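Local coordinates for SusD superfamily protein (Bacteroides vulgatus, PDB 3MYV), which probably binds saccharides at the bacterial outer membrane, at residues 138-143 / 157-162; 128-133 / 429-434; 336-341 / 360-365. All blocks are in the same frame, centred on the assembly; numbering follows the deposited sequence.

Contact 1 (138-143 / 157-162); sequences ASLGAP and RSTVAQ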
ATOM      1  N   ALA A 138      -3.560 -17.409  12.138  1.00 17.82           N
ATOM      2  CA  ALA A 138      -2.898 -18.611  12.618  1.00 20.07           C
ATOM      3  C   ALA A 138      -1.638 -18.966  11.845  1.00 19.82           C
ATOM      4  O   ALA A 138      -0.726 -19.547  12.428  1.00 23.52           O
ATOM      5  CB  ALA A 138      -3.863 -19.818  12.642  1.00 22.45           C
ATOM      6  N   SER A 139      -1.577 -18.616  10.563  1.00 19.46           N
ATOM      7  CA  SER A 139      -0.405 -18.932   9.738  1.00 19.97           C
ATOM      8  C   SER A 139       0.802 -18.116  10.175  1.00 17.51           C
ATOM      9  O   SER A 139       0.679 -17.096  10.840  1.00 15.72           O
ATOM     10  CB  SER A 139      -0.682 -18.668   8.260  1.00 22.21           C
ATOM     11  OG  SER A 139      -0.650 -17.283   7.965  1.00 15.17           O
ATOM     12  N   LEU A 140       1.982 -18.575   9.786  1.00 16.01           N
ATOM     13  CA  LEU A 140       3.186 -17.873  10.110  1.00 14.47           C
ATOM     14  C   LEU A 140       3.312 -16.635   9.245  1.00 14.73           C
ATOM     15  O   LEU A 140       3.078 -16.668   8.038  1.00 16.89           O
ATOM     16  CB  LEU A 140       4.431 -18.774   9.925  1.00 12.05           C
ATOM     17  CG  LEU A 140       4.562 -19.989  10.858  1.00 15.57           C
ATOM     18  CD1 LEU A 140       5.784 -20.800  10.444  1.00 22.43           C
ATOM     19  CD2 LEU A 140       4.702 -19.616  12.340  1.00 13.95           C
ATOM     20  N   GLY A 141       3.694 -15.544   9.889  1.00 17.25           N
ATOM     21  CA  GLY A 141       4.113 -14.347   9.207  1.00 14.22           C
ATOM     22  C   GLY A 141       5.609 -14.293   9.018  1.00 14.40           C
ATOM     23  O   GLY A 141       6.275 -15.307   8.851  1.00 16.62           O
ATOM     24  N   ALA A 142       6.139 -13.078   8.992  1.00 14.32           N
ATOM     25  CA  ALA A 142       7.575 -12.889   8.956  1.00 14.78           C
ATOM     26  C   ALA A 142       8.072 -12.944  10.403  1.00 15.00           C
ATOM     27  O   ALA A 142       7.268 -12.932  11.353  1.00 13.04           O
ATOM     28  CB  ALA A 142       7.899 -11.541   8.347  1.00 14.64           C
ATOM     29  N   PRO A 143       9.398 -12.996  10.591  1.00 17.48           N
ATOM     30  CA  PRO A 143       9.930 -12.695  11.920  1.00 17.22           C
ATOM     31  C   PRO A 143       9.430 -11.321  12.374  1.00 17.66           C
ATOM     32  O   PRO A 143       9.270 -10.403  11.548  1.00 16.84           O
ATOM     33  CB  PRO A 143      11.453 -12.696  11.694  1.00 18.71           C
ATOM     34  CG  PRO A 143      11.651 -13.577  10.563  1.00 20.37           C
ATOM     35  CD  PRO A 143      10.466 -13.358   9.649  1.00 15.75           C
ATOM     36  N   ARG A 157      10.151 -16.856  13.075  1.00 17.11           N
ATOM     37  CA  ARG A 157       8.898 -16.415  12.520  1.00 15.97           C
ATOM     38  C   ARG A 157       7.877 -16.366  13.646  1.00 15.17           C
ATOM     39  O   ARG A 157       7.855 -17.232  14.512  1.00 16.96           O
ATOM     40  CB  ARG A 157       8.438 -17.348  11.408  1.00 16.61           C
ATOM     41  CG  ARG A 157       9.363 -17.379  10.196  1.00 19.40           C
ATOM     42  CD  ARG A 157       8.839 -18.282   9.116  1.00 16.27           C
ATOM     43  NE  ARG A 157       7.676 -17.717   8.451  1.00 10.43           N
ATOM     44  CZ  ARG A 157       6.975 -18.294   7.476  1.00 13.69           C
ATOM     45  NH1 ARG A 157       7.251 -19.524   7.027  1.00 16.07           N
ATOM     46  NH2 ARG A 157       5.964 -17.633   6.946  1.00 15.20           N
ATOM     47  N   SER A 158       7.059 -15.316  13.662  1.00 13.92           N
ATOM     48  CA  SER A 158       5.907 -15.279  14.529  1.00 14.83           C
ATOM     49  C   SER A 158       4.639 -15.472  13.694  1.00 14.95           C
ATOM     50  O   SER A 158       4.724 -15.438  12.468  1.00 16.08           O
ATOM     51  CB  SER A 158       5.887 -13.946  15.269  1.00 14.58           C
ATOM     52  OG  SER A 158       6.786 -13.994  16.349  1.00 18.25           O
ATOM     53  N   THR A 159       3.477 -15.678  14.330  1.00 15.90           N
ATOM     54  CA  THR A 159       2.232 -15.831  13.577  1.00 17.34           C
ATOM     55  C   THR A 159       1.779 -14.468  13.058  1.00 15.67           C
ATOM     56  O   THR A 159       2.219 -13.421  13.522  1.00 15.27           O
ATOM     57  CB  THR A 159       1.081 -16.465  14.392  1.00 16.10           C
ATOM     58  OG1 THR A 159       0.730 -15.604  15.483  1.00 17.47           O
ATOM     59  CG2 THR A 159       1.494 -17.855  14.928  1.00 20.56           C
ATOM     60  N   VAL A 160       0.897 -14.508  12.078  1.00 17.23           N
ATOM     61  CA  VAL A 160       0.251 -13.309  11.556  1.00 15.05           C
ATOM     62  C   VAL A 160      -0.518 -12.615  12.689  1.00 16.14           C
ATOM     63  O   VAL A 160      -0.407 -11.391  12.860  1.00 16.61           O
ATOM     64  CB  VAL A 160      -0.644 -13.686  10.335  1.00 16.93           C
ATOM     65  CG1 VAL A 160      -1.651 -12.575   9.938  1.00 13.18           C
ATOM     66  CG2 VAL A 160       0.253 -14.024   9.155  1.00 14.22           C
ATOM     67  N   ALA A 161      -1.247 -13.397  13.485  1.00 15.74           N
ATOM     68  CA  ALA A 161      -1.994 -12.859  14.663  1.00 16.46           C
ATOM     69  C   ALA A 161      -1.061 -12.120  15.625  1.00 16.67           C
ATOM     70  O   ALA A 161      -1.363 -11.001  16.033  1.00 15.78           O
ATOM     71  CB  ALA A 161      -2.758 -13.961  15.403  1.00 17.19           C
ATOM     72  N   GLN A 162       0.091 -12.708  15.945  1.00 15.77           N
ATOM     73  CA  GLN A 162       1.089 -12.026  16.797  1.00 14.75           C
ATOM     74  C   GLN A 162       1.592 -10.713  16.202  1.00 12.68           C
ATOM     75  O   GLN A 162       1.777  -9.721  16.933  1.00 15.12           O
ATOM     76  CB  GLN A 162       2.276 -12.940  17.080  1.00 14.53           C
ATOM     77  CG  GLN A 162       1.933 -14.041  18.095  1.00 17.42           C
ATOM     78  CD  GLN A 162       3.003 -15.118  18.222  1.00 23.17           C
ATOM     79  OE1 GLN A 162       3.664 -15.509  17.249  1.00 18.09           O
ATOM     80  NE2 GLN A 162       3.178 -15.597  19.437  1.00 25.15           N
TER
HETATM   81  O   HOH W   1       4.774 -12.241  12.304  1.00 17.50           O
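Leu140 and Thr159 form an antiparallel, non-hydrogen-bonded pair in a two-stranded sheet made by strands 140-143 and 157-159. The second strand runs straight into helix 160-177. The CA atoms of Leu140 and Thr159 are 4.1 Å apart. Backbone bonds lie next to this pair: Val160 N donates to Ser139 O, and Gly141 N donates to Ser158 O at 2.8 Å. A weaker bond runs from Ser158 N to Ala142 O.

Arg157 adds a side-chain grip. Its chain is straight at chi2 and bends at chi3 (72°), which brings the guanidinium round to the opposite strand. Arg157 NE meets Gly141 O at 2.8 Å, nearly in line with the carbonyl. Arg157 NH2 reaches Gly141 O at 3.0 Å from above the carbonyl plane. The oxygen itself lies in the guanidinium plane, so the two bonds fix how the group is turned. Leu140 CB packs over one guanidinium face, 3.5 Å from Arg157 NH2, near the rim of the group. Outside the two segments, NH2 also binds Asn448 OD1 and NH1 binds Glu446 O. The group therefore joins the small sheet to the C-terminal chain.

Val160 CG2 rests 3.6 Å from Ser139 OG, which itself bonds to Tyr130 N. Thr159 is the N-cap of the helix and forms a capping box with Gln162. Thr159 OG1 sits between the backbone N and the carbonyl carbon (chi1 64°) and accepts from Gln162 N at 3.0 Å. In return, Thr159 N donates to Gln162 OE1 at 2.9 Å.

Contact 2 (128-133 / 429-434); sequences FGYPYT and KCVLPI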
ATOM      1  N   PHE A 128       4.339 -12.030   3.483  1.00 16.33           N
ATOM      2  CA  PHE A 128       4.908 -13.336   3.856  1.00 13.34           C
ATOM      3  C   PHE A 128       4.012 -14.279   4.672  1.00 12.52           C
ATOM      4  O   PHE A 128       4.351 -15.444   4.834  1.00 16.04           O
ATOM      5  CB  PHE A 128       6.273 -13.154   4.528  1.00 13.46           C
ATOM      6  CG  PHE A 128       7.287 -12.561   3.615  1.00 13.45           C
ATOM      7  CD1 PHE A 128       8.040 -13.381   2.764  1.00 14.83           C
ATOM      8  CD2 PHE A 128       7.475 -11.193   3.549  1.00 14.85           C
ATOM      9  CE1 PHE A 128       8.964 -12.833   1.898  1.00 13.60           C
ATOM     10  CE2 PHE A 128       8.411 -10.638   2.661  1.00 15.20           C
ATOM     11  CZ  PHE A 128       9.141 -11.459   1.836  1.00 13.78           C
ATOM     12  N   GLY A 129       2.870 -13.775   5.139  1.00 10.44           N
ATOM     13  CA  GLY A 129       1.856 -14.569   5.796  1.00 13.45           C
ATOM     14  C   GLY A 129       0.543 -14.526   5.059  1.00 14.64           C
ATOM     15  O   GLY A 129       0.277 -13.595   4.278  1.00 14.78           O
ATOM     16  N   TYR A 130      -0.257 -15.576   5.263  1.00 14.23           N
ATOM     17  CA  TYR A 130      -1.564 -15.659   4.660  1.00 14.89           C
ATOM     18  C   TYR A 130      -2.445 -14.570   5.296  1.00 14.24           C
ATOM     19  O   TYR A 130      -2.176 -14.115   6.435  1.00 12.88           O
ATOM     20  CB  TYR A 130      -2.147 -17.079   4.855  1.00 12.41           C
ATOM     21  CG  TYR A 130      -1.515 -18.110   3.951  1.00 14.86           C
ATOM     22  CD1 TYR A 130      -0.280 -18.678   4.259  1.00 14.10           C
ATOM     23  CD2 TYR A 130      -2.133 -18.499   2.768  1.00 18.96           C
ATOM     24  CE1 TYR A 130       0.304 -19.611   3.417  1.00 14.73           C
ATOM     25  CE2 TYR A 130      -1.560 -19.435   1.930  1.00 18.46           C
ATOM     26  CZ  TYR A 130      -0.344 -19.989   2.248  1.00 15.58           C
ATOM     27  OH  TYR A 130       0.225 -20.938   1.406  1.00 17.79           O
ATOM     28  N   PRO A 131      -3.475 -14.112   4.567  1.00 15.26           N
ATOM     29  CA  PRO A 131      -4.322 -13.050   5.125  1.00 15.87           C
ATOM     30  C   PRO A 131      -4.841 -13.391   6.505  1.00 15.16           C
ATOM     31  O   PRO A 131      -5.295 -14.521   6.756  1.00 15.37           O
ATOM     32  CB  PRO A 131      -5.498 -12.976   4.123  1.00 17.67           C
ATOM     33  CG  PRO A 131      -4.922 -13.476   2.863  1.00 16.20           C
ATOM     34  CD  PRO A 131      -3.962 -14.545   3.243  1.00 15.40           C
ATOM     35  N   TYR A 132      -4.784 -12.412   7.403  1.00 14.96           N
ATOM     36  CA  TYR A 132      -5.329 -12.614   8.741  1.00 17.21           C
ATOM     37  C   TYR A 132      -6.709 -13.230   8.710  1.00 18.08           C
ATOM     38  O   TYR A 132      -7.016 -14.135   9.510  1.00 17.42           O
ATOM     39  CB  TYR A 132      -5.379 -11.304   9.534  1.00 17.09           C
ATOM     40  CG  TYR A 132      -6.016 -11.499  10.891  1.00 15.99           C
ATOM     41  CD1 TYR A 132      -5.265 -11.927  11.961  1.00 18.22           C
ATOM     42  CD2 TYR A 132      -7.392 -11.312  11.084  1.00 14.42           C
ATOM     43  CE1 TYR A 132      -5.824 -12.125  13.190  1.00 14.77           C
ATOM     44  CE2 TYR A 132      -7.966 -11.524  12.314  1.00 16.34           C
ATOM     45  CZ  TYR A 132      -7.178 -11.929  13.369  1.00 15.63           C
ATOM     46  OH  TYR A 132      -7.738 -12.160  14.604  1.00 16.76           O
ATOM     47  N   THR A 133      -7.549 -12.728   7.799  1.00 17.91           N
ATOM     48  CA  THR A 133      -8.945 -13.139   7.733  1.00 17.25           C
ATOM     49  C   THR A 133      -9.117 -14.578   7.261  1.00 17.99           C
ATOM     50  O   THR A 133     -10.174 -15.137   7.448  1.00 16.17           O
ATOM     51  CB  THR A 133      -9.768 -12.171   6.836  1.00 19.20           C
ATOM     52  OG1 THR A 133      -9.026 -11.879   5.648  1.00 23.73           O
ATOM     53  CG2 THR A 133     -10.030 -10.880   7.584  1.00 17.66           C
ATOM     54  N   LYS A 429       1.387 -19.622  -3.579  1.00 14.18           N
ATOM     55  CA  LYS A 429       2.189 -18.451  -3.928  1.00 15.02           C
ATOM     56  C   LYS A 429       1.460 -17.140  -3.665  1.00 15.22           C
ATOM     57  O   LYS A 429       1.926 -16.090  -4.110  1.00 15.94           O
ATOM     58  CB  LYS A 429       2.712 -18.560  -5.361  1.00 13.17           C
ATOM     59  CG  LYS A 429       3.649 -19.757  -5.509  1.00 16.14           C
ATOM     60  CD  LYS A 429       4.467 -19.721  -6.754  1.00 22.38           C
ATOM     61  CE  LYS A 429       3.657 -20.092  -7.990  1.00 23.94           C
ATOM     62  NZ  LYS A 429       4.562 -20.294  -9.151  1.00 20.26           N
ATOM     63  N   CYS A 430       0.345 -17.186  -2.919  1.00 14.94           N
ATOM     64  CA  CYS A 430      -0.272 -15.940  -2.427  1.00 14.74           C
ATOM     65  C   CYS A 430       0.538 -15.278  -1.319  1.00 14.75           C
ATOM     66  O   CYS A 430       0.216 -14.163  -0.883  1.00 13.91           O
ATOM     67  CB  CYS A 430      -1.741 -16.128  -1.995  1.00 13.98           C
ATOM     68  SG  CYS A 430      -1.977 -16.886  -0.329  1.00 15.33           S
ATOM     69  N   VAL A 431       1.602 -15.957  -0.887  1.00 13.99           N
ATOM     70  CA  VAL A 431       2.673 -15.377  -0.098  1.00 14.49           C
ATOM     71  C   VAL A 431       4.000 -15.617  -0.793  1.00 15.16           C
ATOM     72  O   VAL A 431       4.143 -16.571  -1.572  1.00 16.07           O
ATOM     73  CB  VAL A 431       2.744 -15.970   1.332  1.00 13.66           C
ATOM     74  CG1 VAL A 431       1.496 -15.559   2.141  1.00 11.85           C
ATOM     75  CG2 VAL A 431       2.900 -17.504   1.299  1.00 10.88           C
ATOM     76  N   LEU A 432       4.955 -14.731  -0.525  1.00 14.70           N
ATOM     77  CA  LEU A 432       6.331 -14.918  -1.001  1.00 13.86           C
ATOM     78  C   LEU A 432       7.044 -15.966  -0.180  1.00 14.39           C
ATOM     79  O   LEU A 432       6.669 -16.219   0.986  1.00 14.86           O
ATOM     80  CB  LEU A 432       7.120 -13.618  -0.901  1.00 14.60           C
ATOM     81  CG  LEU A 432       6.743 -12.513  -1.877  1.00 13.67           C
ATOM     82  CD1 LEU A 432       7.407 -11.233  -1.434  1.00 11.06           C
ATOM     83  CD2 LEU A 432       7.079 -12.832  -3.355  1.00 11.33           C
ATOM     84  N   PRO A 433       8.063 -16.615  -0.777  1.00 15.57           N
ATOM     85  CA  PRO A 433       8.844 -17.528   0.048  1.00 14.04           C
ATOM     86  C   PRO A 433       9.843 -16.787   0.960  1.00 13.70           C
ATOM     87  O   PRO A 433      10.288 -15.667   0.655  1.00 14.22           O
ATOM     88  CB  PRO A 433       9.577 -18.367  -0.984  1.00 15.82           C
ATOM     89  CG  PRO A 433       9.846 -17.370  -2.104  1.00 14.77           C
ATOM     90  CD  PRO A 433       8.597 -16.519  -2.148  1.00 15.96           C
ATOM     91  N   ILE A 434      10.156 -17.418   2.084  1.00 14.14           N
ATOM     92  CA  ILE A 434      11.237 -16.991   2.954  1.00 13.80           C
ATOM     93  C   ILE A 434      12.555 -17.149   2.158  1.00 13.74           C
ATOM     94  O   ILE A 434      12.785 -18.220   1.569  1.00 15.45           O
ATOM     95  CB  ILE A 434      11.280 -17.847   4.269  1.00 14.49           C
ATOM     96  CG1 ILE A 434       9.940 -17.820   5.038  1.00 16.16           C
ATOM     97  CG2 ILE A 434      12.451 -17.387   5.165  1.00 12.17           C
ATOM     98  CD1 ILE A 434       9.443 -16.451   5.466  1.00 15.54           C
TER
HETATM   99  O   HOH W   2      -1.345 -13.390   1.550  1.00 36.21           O
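Cys430 O accepts a hydrogen bond from an ordered water at 3.0 Å. The same water donates to Gly129 O and so bridges the two segments, which have no direct hydrogen bond across them. Val431 packs beside this bridge. Val431 CG1 presses on Gly129 O at 3.1 Å, a tight approach, and also lies over one face of the Tyr130 ring, toward the rim. Cys430 SG meets that ring obliquely, 3.4 Å from Tyr130 CE2. It is put there by a chi1 of 79°, between the backbone N and the carbonyl carbon.

Phe128 fills the other end. Phe128 CE1 is 3.4 Å from Leu432 CB, and CZ touches Leu432 CD1. Pro433 O lies at the ring edge, 3.4 Å from Phe128 CE1. Phe128 CD1 lies 4.3 Å from Ile434 CD1, and the ring meets Trp76 edge-to-face. An alanine in place of Phe128 would probably open a gap beside Leu432 and Ile434 and leave Trp76 without its edge-to-face partner. Asn448 ND2 bonds to both Phe128 O and Leu432 O.

The Cys430-Tyr130 pair is a cysteine sulfur-aromatic contact. In this SusD-family protein it helps join the chain leaving helix 103-128 to the loop before helix 438-441.

Contact 3 (336-341 / 360-365); sequences EVYLIA and LNEIVK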
ATOM      1  N   GLU A 336      -9.041   6.539   0.172  1.00 15.05           N
ATOM      2  CA  GLU A 336      -9.001   5.211   0.801  1.00 15.03           C
ATOM      3  C   GLU A 336      -9.823   5.165   2.079  1.00 13.79           C
ATOM      4  O   GLU A 336     -10.523   4.179   2.323  1.00 11.95           O
ATOM      5  CB  GLU A 336      -7.576   4.738   1.103  1.00 15.80           C
ATOM      6  CG  GLU A 336      -7.543   3.301   1.607  1.00 17.86           C
ATOM      7  CD  GLU A 336      -6.197   2.854   2.194  1.00 14.87           C
ATOM      8  OE1 GLU A 336      -5.211   3.585   2.028  1.00 13.93           O
ATOM      9  OE2 GLU A 336      -6.150   1.746   2.772  1.00 15.41           O
ATOM     10  N   VAL A 337      -9.727   6.208   2.894  1.00 12.78           N
ATOM     11  CA  VAL A 337     -10.426   6.252   4.166  1.00 14.18           C
ATOM     12  C   VAL A 337     -11.950   6.204   3.958  1.00 14.13           C
ATOM     13  O   VAL A 337     -12.663   5.488   4.676  1.00 12.49           O
ATOM     14  CB  VAL A 337     -10.026   7.473   4.994  1.00 16.33           C
ATOM     15  CG1 VAL A 337     -10.771   7.465   6.349  1.00 16.83           C
ATOM     16  CG2 VAL A 337      -8.506   7.528   5.200  1.00 17.96           C
ATOM     17  N   TYR A 338     -12.437   6.934   2.966  1.00 13.85           N
ATOM     18  CA  TYR A 338     -13.847   6.851   2.577  1.00 14.91           C
ATOM     19  C   TYR A 338     -14.222   5.401   2.233  1.00 15.55           C
ATOM     20  O   TYR A 338     -15.248   4.893   2.676  1.00 15.25           O
ATOM     21  CB  TYR A 338     -14.148   7.784   1.399  1.00 13.54           C
ATOM     22  CG  TYR A 338     -14.382   9.240   1.792  1.00 12.78           C
ATOM     23  CD1 TYR A 338     -13.327  10.078   2.162  1.00 12.61           C
ATOM     24  CD2 TYR A 338     -15.656   9.786   1.767  1.00 15.38           C
ATOM     25  CE1 TYR A 338     -13.555  11.422   2.510  1.00 14.31           C
ATOM     26  CE2 TYR A 338     -15.894  11.111   2.127  1.00 17.60           C
ATOM     27  CZ  TYR A 338     -14.846  11.919   2.500  1.00 14.77           C
ATOM     28  OH  TYR A 338     -15.074  13.235   2.835  1.00 21.86           O
ATOM     29  N   LEU A 339     -13.382   4.738   1.444  1.00 14.20           N
ATOM     30  CA  LEU A 339     -13.650   3.339   1.076  1.00 14.22           C
ATOM     31  C   LEU A 339     -13.520   2.384   2.262  1.00 13.28           C
ATOM     32  O   LEU A 339     -14.269   1.414   2.315  1.00 13.76           O
ATOM     33  CB  LEU A 339     -12.785   2.895  -0.100  1.00 15.11           C
ATOM     34  CG  LEU A 339     -13.111   3.629  -1.395  1.00 15.38           C
ATOM     35  CD1 LEU A 339     -12.040   3.395  -2.441  1.00 20.16           C
ATOM     36  CD2 LEU A 339     -14.495   3.257  -1.938  1.00 21.39           C
ATOM     37  N   ILE A 340     -12.610   2.652   3.214  1.00 13.30           N
ATOM     38  CA  ILE A 340     -12.545   1.842   4.453  1.00 13.18           C
ATOM     39  C   ILE A 340     -13.864   1.985   5.259  1.00 12.50           C
ATOM     40  O   ILE A 340     -14.458   0.996   5.705  1.00 13.61           O
ATOM     41  CB  ILE A 340     -11.323   2.234   5.334  1.00 11.01           C
ATOM     42  CG1 ILE A 340     -10.000   1.870   4.611  1.00 11.86           C
ATOM     43  CG2 ILE A 340     -11.466   1.594   6.755  1.00 12.70           C
ATOM     44  CD1 ILE A 340      -8.722   2.473   5.222  1.00 12.30           C
ATOM     45  N   ALA A 341     -14.325   3.210   5.438  1.00 13.35           N
ATOM     46  CA  ALA A 341     -15.608   3.414   6.120  1.00 13.50           C
ATOM     47  C   ALA A 341     -16.764   2.693   5.384  1.00 14.80           C
ATOM     48  O   ALA A 341     -17.625   2.055   6.016  1.00 13.33           O
ATOM     49  CB  ALA A 341     -15.912   4.914   6.241  1.00 12.22           C
ATOM     50  N   LEU A 360     -19.538   5.946   0.556  1.00 12.52           N
ATOM     51  CA  LEU A 360     -19.372   5.260  -0.715  1.00 12.75           C
ATOM     52  C   LEU A 360     -19.840   6.194  -1.824  1.00 13.20           C
ATOM     53  O   LEU A 360     -19.115   6.382  -2.773  1.00 11.47           O
ATOM     54  CB  LEU A 360     -20.126   3.930  -0.744  1.00 12.99           C
ATOM     55  CG  LEU A 360     -20.041   3.150  -2.071  1.00 14.34           C
ATOM     56  CD1 LEU A 360     -18.526   2.780  -2.396  1.00 11.99           C
ATOM     57  CD2 LEU A 360     -20.956   1.979  -2.038  1.00 16.78           C
ATOM     58  N   ASN A 361     -21.032   6.792  -1.670  1.00 12.83           N
ATOM     59  CA  ASN A 361     -21.600   7.680  -2.684  1.00 13.97           C
ATOM     60  C   ASN A 361     -20.761   8.902  -2.939  1.00 13.25           C
ATOM     61  O   ASN A 361     -20.692   9.389  -4.063  1.00 14.75           O
ATOM     62  CB  ASN A 361     -23.045   8.087  -2.375  1.00 11.19           C
ATOM     63  CG  ASN A 361     -24.028   7.066  -2.886  1.00 16.87           C
ATOM     64  OD1 ASN A 361     -24.398   7.097  -4.060  1.00 16.24           O
ATOM     65  ND2 ASN A 361     -24.413   6.110  -2.032  1.00 15.53           N
ATOM     66  N   GLU A 362     -20.125   9.420  -1.899  1.00 11.96           N
ATOM     67  CA  GLU A 362     -19.225  10.558  -2.115  1.00 13.36           C
ATOM     68  C   GLU A 362     -18.146  10.241  -3.132  1.00 12.93           C
ATOM     69  O   GLU A 362     -17.821  11.083  -3.997  1.00 15.81           O
ATOM     70  CB  GLU A 362     -18.576  10.987  -0.825  1.00 14.80           C
ATOM     71  CG  GLU A 362     -17.989  12.365  -0.923  1.00 23.56           C
ATOM     72  CD  GLU A 362     -19.008  13.440  -0.661  1.00 39.63           C
ATOM     73  OE1 GLU A 362     -19.743  13.297   0.338  1.00 38.75           O
ATOM     74  OE2 GLU A 362     -19.046  14.431  -1.431  1.00 39.91           O
ATOM     75  N   ILE A 363     -17.614   9.023  -3.071  1.00 15.21           N
ATOM     76  CA  ILE A 363     -16.545   8.612  -3.991  1.00 14.99           C
ATOM     77  C   ILE A 363     -17.135   8.286  -5.373  1.00 11.22           C
ATOM     78  O   ILE A 363     -16.559   8.634  -6.430  1.00 11.74           O
ATOM     79  CB  ILE A 363     -15.752   7.413  -3.428  1.00 16.53           C
ATOM     80  CG1 ILE A 363     -15.084   7.812  -2.095  1.00 17.29           C
ATOM     81  CG2 ILE A 363     -14.737   6.867  -4.469  1.00 14.60           C
ATOM     82  CD1 ILE A 363     -14.086   8.996  -2.178  1.00 13.56           C
ATOM     83  N   VAL A 364     -18.281   7.610  -5.379  1.00 15.41           N
ATOM     84  CA  VAL A 364     -18.950   7.249  -6.632  1.00 13.24           C
ATOM     85  C   VAL A 364     -19.277   8.489  -7.432  1.00 15.19           C
ATOM     86  O   VAL A 364     -19.025   8.555  -8.633  1.00 14.77           O
ATOM     87  CB  VAL A 364     -20.194   6.394  -6.344  1.00 13.41           C
ATOM     88  CG1 VAL A 364     -21.104   6.255  -7.595  1.00 13.92           C
ATOM     89  CG2 VAL A 364     -19.723   5.026  -5.803  1.00 10.35           C
ATOM     90  N   LYS A 365     -19.835   9.487  -6.750  1.00 16.90           N
ATOM     91  CA  LYS A 365     -20.298  10.699  -7.408  1.00 15.05           C
ATOM     92  C   LYS A 365     -19.170  11.635  -7.786  1.00 14.93           C
ATOM     93  O   LYS A 365     -19.298  12.406  -8.743  1.00 16.05           O
ATOM     94  CB  LYS A 365     -21.337  11.416  -6.541  1.00 16.14           C
ATOM     95  CG  LYS A 365     -22.600  10.587  -6.413  1.00 17.24           C
ATOM     96  CD  LYS A 365     -23.617  11.193  -5.425  1.00 19.02           C
ATOM     97  CE  LYS A 365     -24.874  10.320  -5.370  1.00 18.52           C
ATOM     98  NZ  LYS A 365     -25.895  10.870  -4.414  1.00 23.81           N
TER
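Tyr338 and Ile363 make the closest approach here, with Tyr338 CB 3.6 Å from Ile363 CG1. Ile363 CD1 continues along the tyrosine to Tyr338 CG, at 4.0 Å, and meets the ring obliquely. Both residues direct their CB atoms at the opposite helix.

Glu362 reaches the same ring farther out. Glu362 CG is 3.9 Å from Tyr338 CE2, and its CB lies near CD2 and CE2. The touch is made by methylene carbons. CG is anti to the backbone N (chi1 -163°), and the chain then bends at chi2. The carboxylate plane is turned 71° from the ring plane.

Leu339 forms the other part of the contact. Leu339 CD2 is 4.1 Å from Leu360 CD1 and 4.4 Å from Ile363 CG2. The CB of Leu360 points away from Leu339, but its CG is anti to the backbone N (chi1 178°), and CD1 comes back to the neighbouring helix.

These residues belong to two consecutive helices, 334-348 and 350-367, which form a helical hairpin in a family of the TPR clan. The short segments run in largely opposed directions. Their axes come within 9.1 Å, and no hydrogen bond crosses between them.

Further partners surround this first shell. Tyr338 also meets the ring of Tyr359, one residue before 360-365 on the same partner helix. Ile217 of helix 206-223 touches Tyr338 as well. Beyond them, on helix 380-391, Glu390 packs on Ile363 and Glu386 packs on Leu339.

From the N terminus, helix 103-128 ends at the start of 128-133, the first half of contact 2. Contact 1 follows and closes a short loop of 13 residues, which contains no helix or strand. Much later, contact 3 joins two consecutive helices. Contact 2 closes only when 429-434 returns to 128-133, so contacts 1 and 3 both nest inside its long loop, one after the other. Contacts 1 and 2 touch: Arg157 CZ lies 3.7 Å from Ile434 CD1. Together they tie the N-terminal helical region to the C-terminal loops. Contact 3 stands apart, its centre about 28 Å from that of contact 2.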